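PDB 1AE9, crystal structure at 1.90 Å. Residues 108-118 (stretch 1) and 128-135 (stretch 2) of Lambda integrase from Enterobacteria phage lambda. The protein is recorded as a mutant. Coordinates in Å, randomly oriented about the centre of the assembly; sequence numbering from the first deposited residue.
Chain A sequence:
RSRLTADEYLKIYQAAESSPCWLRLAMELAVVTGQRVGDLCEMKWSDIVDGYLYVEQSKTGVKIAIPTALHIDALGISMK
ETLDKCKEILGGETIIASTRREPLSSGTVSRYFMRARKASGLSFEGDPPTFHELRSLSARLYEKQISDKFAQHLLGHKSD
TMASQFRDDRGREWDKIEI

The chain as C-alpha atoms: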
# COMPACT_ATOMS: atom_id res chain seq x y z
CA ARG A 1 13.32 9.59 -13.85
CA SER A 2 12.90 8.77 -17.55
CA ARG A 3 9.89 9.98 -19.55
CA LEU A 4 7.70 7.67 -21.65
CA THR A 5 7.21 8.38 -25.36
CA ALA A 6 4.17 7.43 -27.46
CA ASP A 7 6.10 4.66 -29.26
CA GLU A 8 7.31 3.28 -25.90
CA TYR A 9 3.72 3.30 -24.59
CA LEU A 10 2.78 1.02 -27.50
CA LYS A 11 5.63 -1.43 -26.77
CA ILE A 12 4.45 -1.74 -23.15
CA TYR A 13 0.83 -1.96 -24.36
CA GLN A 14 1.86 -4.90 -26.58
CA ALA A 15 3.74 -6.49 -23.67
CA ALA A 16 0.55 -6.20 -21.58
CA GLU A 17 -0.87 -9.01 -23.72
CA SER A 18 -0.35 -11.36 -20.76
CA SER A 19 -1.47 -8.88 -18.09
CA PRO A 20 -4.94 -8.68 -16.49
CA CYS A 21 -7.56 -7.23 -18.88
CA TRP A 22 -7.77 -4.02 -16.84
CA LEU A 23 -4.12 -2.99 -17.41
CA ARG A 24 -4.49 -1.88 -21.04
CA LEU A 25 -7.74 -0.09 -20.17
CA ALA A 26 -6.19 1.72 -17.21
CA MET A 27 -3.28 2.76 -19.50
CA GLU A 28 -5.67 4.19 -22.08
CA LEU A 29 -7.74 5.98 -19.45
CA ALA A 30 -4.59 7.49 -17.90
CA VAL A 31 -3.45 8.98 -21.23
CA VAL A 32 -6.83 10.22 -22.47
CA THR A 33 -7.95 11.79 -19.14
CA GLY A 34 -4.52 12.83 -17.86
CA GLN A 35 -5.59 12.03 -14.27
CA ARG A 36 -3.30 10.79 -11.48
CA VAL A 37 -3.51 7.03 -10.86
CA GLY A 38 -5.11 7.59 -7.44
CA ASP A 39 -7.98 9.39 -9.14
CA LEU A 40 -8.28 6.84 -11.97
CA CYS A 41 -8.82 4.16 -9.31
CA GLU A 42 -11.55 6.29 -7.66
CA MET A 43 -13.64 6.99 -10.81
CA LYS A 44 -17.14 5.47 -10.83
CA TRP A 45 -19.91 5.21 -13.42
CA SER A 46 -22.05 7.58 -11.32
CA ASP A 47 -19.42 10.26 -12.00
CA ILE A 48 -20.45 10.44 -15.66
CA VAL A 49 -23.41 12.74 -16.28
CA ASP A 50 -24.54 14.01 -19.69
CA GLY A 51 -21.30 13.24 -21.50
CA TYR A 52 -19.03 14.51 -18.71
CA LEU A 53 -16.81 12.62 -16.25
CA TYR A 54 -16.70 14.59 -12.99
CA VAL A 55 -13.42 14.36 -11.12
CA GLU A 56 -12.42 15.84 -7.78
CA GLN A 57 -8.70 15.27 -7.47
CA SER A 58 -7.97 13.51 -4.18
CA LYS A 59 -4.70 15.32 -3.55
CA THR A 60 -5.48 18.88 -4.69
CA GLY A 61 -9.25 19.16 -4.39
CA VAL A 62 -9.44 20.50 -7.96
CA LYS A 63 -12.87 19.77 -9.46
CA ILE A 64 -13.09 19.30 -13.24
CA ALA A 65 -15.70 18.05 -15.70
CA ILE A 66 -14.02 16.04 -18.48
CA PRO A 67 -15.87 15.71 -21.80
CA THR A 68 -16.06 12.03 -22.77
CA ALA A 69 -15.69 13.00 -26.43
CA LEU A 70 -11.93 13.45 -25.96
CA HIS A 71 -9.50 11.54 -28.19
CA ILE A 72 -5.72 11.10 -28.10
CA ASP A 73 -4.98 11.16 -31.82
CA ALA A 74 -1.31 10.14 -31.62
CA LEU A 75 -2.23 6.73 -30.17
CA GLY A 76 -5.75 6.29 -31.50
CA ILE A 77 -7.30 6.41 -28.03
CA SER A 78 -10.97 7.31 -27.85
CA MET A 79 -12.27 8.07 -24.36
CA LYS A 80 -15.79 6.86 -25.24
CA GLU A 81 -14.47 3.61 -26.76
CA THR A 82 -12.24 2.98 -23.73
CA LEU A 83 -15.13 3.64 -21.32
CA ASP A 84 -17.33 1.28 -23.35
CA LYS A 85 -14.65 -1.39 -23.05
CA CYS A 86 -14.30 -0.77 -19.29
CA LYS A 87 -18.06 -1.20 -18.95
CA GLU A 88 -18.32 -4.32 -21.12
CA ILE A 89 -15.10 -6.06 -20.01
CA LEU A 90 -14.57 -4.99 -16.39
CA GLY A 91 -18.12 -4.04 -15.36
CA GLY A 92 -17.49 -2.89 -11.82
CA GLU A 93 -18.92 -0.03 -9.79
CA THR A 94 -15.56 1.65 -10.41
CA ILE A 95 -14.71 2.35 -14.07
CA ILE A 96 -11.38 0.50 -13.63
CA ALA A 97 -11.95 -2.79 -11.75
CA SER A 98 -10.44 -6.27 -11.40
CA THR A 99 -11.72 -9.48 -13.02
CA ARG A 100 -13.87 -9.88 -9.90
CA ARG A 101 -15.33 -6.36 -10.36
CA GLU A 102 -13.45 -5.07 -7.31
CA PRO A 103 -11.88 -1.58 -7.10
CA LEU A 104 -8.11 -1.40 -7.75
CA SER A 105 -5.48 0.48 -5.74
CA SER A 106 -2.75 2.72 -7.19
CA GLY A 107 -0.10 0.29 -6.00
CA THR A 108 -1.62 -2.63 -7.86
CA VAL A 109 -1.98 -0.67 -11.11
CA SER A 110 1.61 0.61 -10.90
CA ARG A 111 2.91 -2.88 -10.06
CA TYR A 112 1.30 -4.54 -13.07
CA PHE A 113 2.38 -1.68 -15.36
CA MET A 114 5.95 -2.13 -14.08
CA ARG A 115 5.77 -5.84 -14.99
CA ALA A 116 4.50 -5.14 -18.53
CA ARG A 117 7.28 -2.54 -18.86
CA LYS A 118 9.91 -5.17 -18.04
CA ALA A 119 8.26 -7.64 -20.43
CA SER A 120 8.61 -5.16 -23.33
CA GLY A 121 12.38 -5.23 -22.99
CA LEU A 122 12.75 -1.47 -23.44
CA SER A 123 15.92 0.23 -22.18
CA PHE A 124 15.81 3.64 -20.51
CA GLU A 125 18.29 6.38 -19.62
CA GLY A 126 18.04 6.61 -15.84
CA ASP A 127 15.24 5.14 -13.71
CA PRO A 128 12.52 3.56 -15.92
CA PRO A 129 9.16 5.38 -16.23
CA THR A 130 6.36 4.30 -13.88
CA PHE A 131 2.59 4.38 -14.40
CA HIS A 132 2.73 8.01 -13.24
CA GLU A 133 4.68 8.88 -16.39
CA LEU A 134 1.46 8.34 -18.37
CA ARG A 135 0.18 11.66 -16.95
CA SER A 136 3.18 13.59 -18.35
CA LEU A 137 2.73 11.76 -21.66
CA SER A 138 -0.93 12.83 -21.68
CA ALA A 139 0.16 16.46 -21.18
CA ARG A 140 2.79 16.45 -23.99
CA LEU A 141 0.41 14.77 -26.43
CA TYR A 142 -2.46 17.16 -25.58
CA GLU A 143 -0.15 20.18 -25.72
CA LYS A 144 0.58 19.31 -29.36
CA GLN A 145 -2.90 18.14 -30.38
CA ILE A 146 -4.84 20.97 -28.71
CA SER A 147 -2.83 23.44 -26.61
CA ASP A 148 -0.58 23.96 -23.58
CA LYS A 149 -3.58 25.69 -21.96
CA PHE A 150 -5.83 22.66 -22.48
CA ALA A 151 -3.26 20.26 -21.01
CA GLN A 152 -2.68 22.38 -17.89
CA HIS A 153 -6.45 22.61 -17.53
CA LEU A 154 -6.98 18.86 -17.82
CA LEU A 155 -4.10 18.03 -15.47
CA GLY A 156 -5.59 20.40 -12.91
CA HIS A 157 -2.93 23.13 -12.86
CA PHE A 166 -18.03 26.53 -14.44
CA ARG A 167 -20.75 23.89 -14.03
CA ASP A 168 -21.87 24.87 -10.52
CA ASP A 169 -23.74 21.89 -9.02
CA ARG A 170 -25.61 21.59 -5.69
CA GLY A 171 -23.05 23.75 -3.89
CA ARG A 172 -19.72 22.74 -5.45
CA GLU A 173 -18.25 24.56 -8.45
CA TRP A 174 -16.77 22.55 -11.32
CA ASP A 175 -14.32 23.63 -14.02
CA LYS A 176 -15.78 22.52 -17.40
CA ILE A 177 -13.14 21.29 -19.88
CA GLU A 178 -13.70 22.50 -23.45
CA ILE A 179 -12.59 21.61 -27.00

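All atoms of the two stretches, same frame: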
# COMPACT_ATOMS: atom_id res chain seq x y z
N THR A 108 -1.39 -1.49 -7.00
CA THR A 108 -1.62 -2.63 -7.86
C THR A 108 -1.47 -2.25 -9.34
O THR A 108 -0.82 -2.96 -10.11
CB THR A 108 -3.01 -3.23 -7.59
OG1 THR A 108 -3.06 -3.67 -6.22
CG2 THR A 108 -3.29 -4.40 -8.50
N VAL A 109 -2.05 -1.12 -9.72
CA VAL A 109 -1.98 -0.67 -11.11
C VAL A 109 -0.53 -0.42 -11.49
O VAL A 109 -0.07 -0.89 -12.53
CB VAL A 109 -2.82 0.61 -11.32
CG1 VAL A 109 -2.64 1.13 -12.74
CG2 VAL A 109 -4.28 0.31 -11.06
N SER A 110 0.20 0.31 -10.65
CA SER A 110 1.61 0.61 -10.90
C SER A 110 2.46 -0.65 -11.01
O SER A 110 3.32 -0.76 -11.90
CB SER A 110 2.17 1.48 -9.78
OG SER A 110 1.49 2.72 -9.71
N ARG A 111 2.19 -1.61 -10.12
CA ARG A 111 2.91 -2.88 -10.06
C ARG A 111 2.75 -3.67 -11.36
O ARG A 111 3.73 -4.17 -11.91
CB ARG A 111 2.41 -3.69 -8.87
CG ARG A 111 3.28 -4.85 -8.43
CD ARG A 111 2.79 -5.42 -7.09
NE ARG A 111 2.67 -4.36 -6.07
CZ ARG A 111 1.59 -4.14 -5.30
NH1 ARG A 111 0.52 -4.91 -5.40
NH2 ARG A 111 1.59 -3.12 -4.45
N TYR A 112 1.52 -3.80 -11.84
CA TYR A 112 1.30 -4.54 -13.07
C TYR A 112 1.88 -3.81 -14.30
O TYR A 112 2.38 -4.46 -15.24
CB TYR A 112 -0.19 -4.87 -13.24
CG TYR A 112 -0.59 -6.11 -12.46
CD1 TYR A 112 -0.50 -7.38 -13.02
CD2 TYR A 112 -1.04 -6.00 -11.14
CE1 TYR A 112 -0.84 -8.52 -12.30
CE2 TYR A 112 -1.39 -7.14 -10.40
CZ TYR A 112 -1.28 -8.39 -10.99
OH TYR A 112 -1.63 -9.52 -10.28
N PHE A 113 1.82 -2.48 -14.28
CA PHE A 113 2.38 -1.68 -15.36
C PHE A 113 3.89 -1.92 -15.38
O PHE A 113 4.48 -2.14 -16.44
CB PHE A 113 2.09 -0.19 -15.14
CG PHE A 113 2.75 0.71 -16.16
CD1 PHE A 113 2.13 0.98 -17.37
CD2 PHE A 113 4.00 1.26 -15.91
CE1 PHE A 113 2.75 1.78 -18.33
CE2 PHE A 113 4.64 2.07 -16.87
CZ PHE A 113 4.00 2.33 -18.08
N MET A 114 4.51 -1.90 -14.20
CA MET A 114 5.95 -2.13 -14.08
C MET A 114 6.34 -3.49 -14.68
O MET A 114 7.37 -3.61 -15.36
CB MET A 114 6.37 -2.01 -12.61
CG MET A 114 7.79 -2.45 -12.29
SD MET A 114 7.93 -4.24 -12.09
CE MET A 114 7.00 -4.48 -10.52
N ARG A 115 5.50 -4.51 -14.46
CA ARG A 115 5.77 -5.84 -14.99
C ARG A 115 5.67 -5.87 -16.52
O ARG A 115 6.50 -6.50 -17.18
CB ARG A 115 4.85 -6.87 -14.37
CG ARG A 115 5.09 -7.05 -12.90
CD ARG A 115 4.02 -7.90 -12.25
NE ARG A 115 4.20 -7.95 -10.80
CZ ARG A 115 3.33 -8.48 -9.95
NH1 ARG A 115 2.21 -9.02 -10.41
NH2 ARG A 115 3.59 -8.47 -8.65
N ALA A 116 4.66 -5.20 -17.07
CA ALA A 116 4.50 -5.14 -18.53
C ALA A 116 5.70 -4.38 -19.12
O ALA A 116 6.22 -4.73 -20.17
CB ALA A 116 3.19 -4.44 -18.89
N ARG A 117 6.14 -3.34 -18.42
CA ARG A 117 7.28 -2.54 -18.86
C ARG A 117 8.51 -3.43 -19.00
O ARG A 117 9.22 -3.36 -20.01
CB ARG A 117 7.56 -1.42 -17.86
CG ARG A 117 8.60 -0.42 -18.31
CD ARG A 117 8.98 0.48 -17.16
NE ARG A 117 9.73 -0.25 -16.13
CZ ARG A 117 9.66 -0.01 -14.82
NH1 ARG A 117 8.85 0.93 -14.37
NH2 ARG A 117 10.45 -0.67 -13.98
N LYS A 118 8.77 -4.26 -17.99
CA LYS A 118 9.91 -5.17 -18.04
C LYS A 118 9.76 -6.15 -19.20
O LYS A 118 10.70 -6.41 -19.94
CB LYS A 118 10.06 -5.95 -16.73
CG LYS A 118 10.54 -5.12 -15.57
CD LYS A 118 10.64 -5.98 -14.32
CE LYS A 118 11.08 -5.15 -13.15
NZ LYS A 118 11.20 -5.99 -11.94
N PRO A 128 13.62 3.80 -14.99
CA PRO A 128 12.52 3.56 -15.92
C PRO A 128 11.24 4.29 -15.52
O PRO A 128 10.99 4.54 -14.33
CB PRO A 128 12.32 2.05 -15.83
CG PRO A 128 13.69 1.55 -15.55
CD PRO A 128 14.16 2.52 -14.50
N PRO A 129 10.41 4.67 -16.50
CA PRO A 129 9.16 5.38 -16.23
C PRO A 129 8.16 4.46 -15.52
O PRO A 129 8.14 3.26 -15.75
CB PRO A 129 8.68 5.77 -17.63
CG PRO A 129 9.20 4.67 -18.49
CD PRO A 129 10.60 4.47 -17.95
N THR A 130 7.37 5.04 -14.62
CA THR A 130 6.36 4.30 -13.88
C THR A 130 4.99 4.63 -14.48
O THR A 130 4.90 5.39 -15.45
CB THR A 130 6.37 4.69 -12.39
OG1 THR A 130 5.96 6.05 -12.24
CG2 THR A 130 7.77 4.52 -11.80
N PHE A 131 3.92 4.09 -13.89
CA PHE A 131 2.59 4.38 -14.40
C PHE A 131 2.33 5.89 -14.34
O PHE A 131 1.63 6.43 -15.20
CB PHE A 131 1.52 3.63 -13.60
CG PHE A 131 0.15 3.68 -14.22
CD1 PHE A 131 -0.74 4.71 -13.91
CD2 PHE A 131 -0.26 2.70 -15.12
CE1 PHE A 131 -2.01 4.77 -14.48
CE2 PHE A 131 -1.54 2.75 -15.70
CZ PHE A 131 -2.41 3.78 -15.38
N HIS A 132 2.91 6.56 -13.35
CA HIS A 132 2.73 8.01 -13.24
C HIS A 132 3.20 8.75 -14.49
O HIS A 132 2.67 9.82 -14.82
CB HIS A 132 3.45 8.58 -12.02
CG HIS A 132 3.37 10.08 -11.94
ND1 HIS A 132 4.41 10.90 -12.33
CD2 HIS A 132 2.35 10.90 -11.59
CE1 HIS A 132 4.03 12.16 -12.24
NE2 HIS A 132 2.78 12.19 -11.79
N GLU A 133 4.18 8.21 -15.20
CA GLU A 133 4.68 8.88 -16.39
C GLU A 133 3.64 9.01 -17.50
O GLU A 133 3.82 9.80 -18.44
CB GLU A 133 5.97 8.22 -16.89
CG GLU A 133 7.23 8.80 -16.25
CD GLU A 133 7.14 8.91 -14.72
OE1 GLU A 133 7.23 7.87 -14.05
OE2 GLU A 133 6.97 10.04 -14.20
N LEU A 134 2.53 8.28 -17.38
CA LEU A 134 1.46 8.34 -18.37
C LEU A 134 0.73 9.69 -18.31
O LEU A 134 0.13 10.12 -19.29
CB LEU A 134 0.47 7.18 -18.16
CG LEU A 134 1.03 5.79 -18.48
CD1 LEU A 134 0.03 4.72 -18.12
CD2 LEU A 134 1.39 5.70 -19.95
N ARG A 135 0.81 10.35 -17.15
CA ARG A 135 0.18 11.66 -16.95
C ARG A 135 0.98 12.75 -17.69
O ARG A 135 0.41 13.64 -18.32
CB ARG A 135 0.10 11.97 -15.45
CG ARG A 135 -0.54 13.29 -15.07
CD ARG A 135 -0.89 13.31 -13.57
NE ARG A 135 -0.86 14.65 -12.98
CZ ARG A 135 -1.88 15.50 -12.94
NH1 ARG A 135 -3.06 15.18 -13.46
NH2 ARG A 135 -1.72 16.69 -12.37
O HOH W 1 4.65 1.70 -12.48
O HOH W 2 3.08 4.91 -10.95

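One side of the helix 108-118 packs against 128-135, a loop and turn leading into a helix, burying 405 Å² in all, most of it on Phe131, Phe113 and Arg117. Val109, Phe113 and Arg117, spaced four residues apart and so aligned along the helix, all point toward the second stretch with chi1 in t. The Phe131 ring takes Val109 CG1 over one face, 3.6 Å from its centroid, and turns its edge to the face of Phe113 in an offset edge-to-face pair (planes at 89°, centroids 5.5 Å apart; Phe113 CD1 to Phe131 CD2 3.7 Å). Phe131 CA lies over that same Phe113 ring, while Leu134 CD1 reaches Phe113 CE1 at 4.0 Å, an apolar contact of a branched aliphatic side chain with the ring. Arg117 supplies the direct hydrogen bond: its long chain carries NH1 to Pro129 O (2.8 Å), an acceptor in an otherwise largely apolar contact, and Pro128 CB covers one guanidinium face, 3.5 Å from Arg117 NE. Beside the rings, two waters bridge the stretches: water 1 between backbone atoms, donating to Ser110 O and accepting from Phe131 N (both 2.9 Å), and water 2 from the Ser110 side chain to backbone, donating to Ser110 OG (3.0 Å) and accepting from His132 N (2.9 Å). Glu133 OE1 steadies the turn by accepting from Thr130 N and Thr130 OG1, both at 2.9 Å.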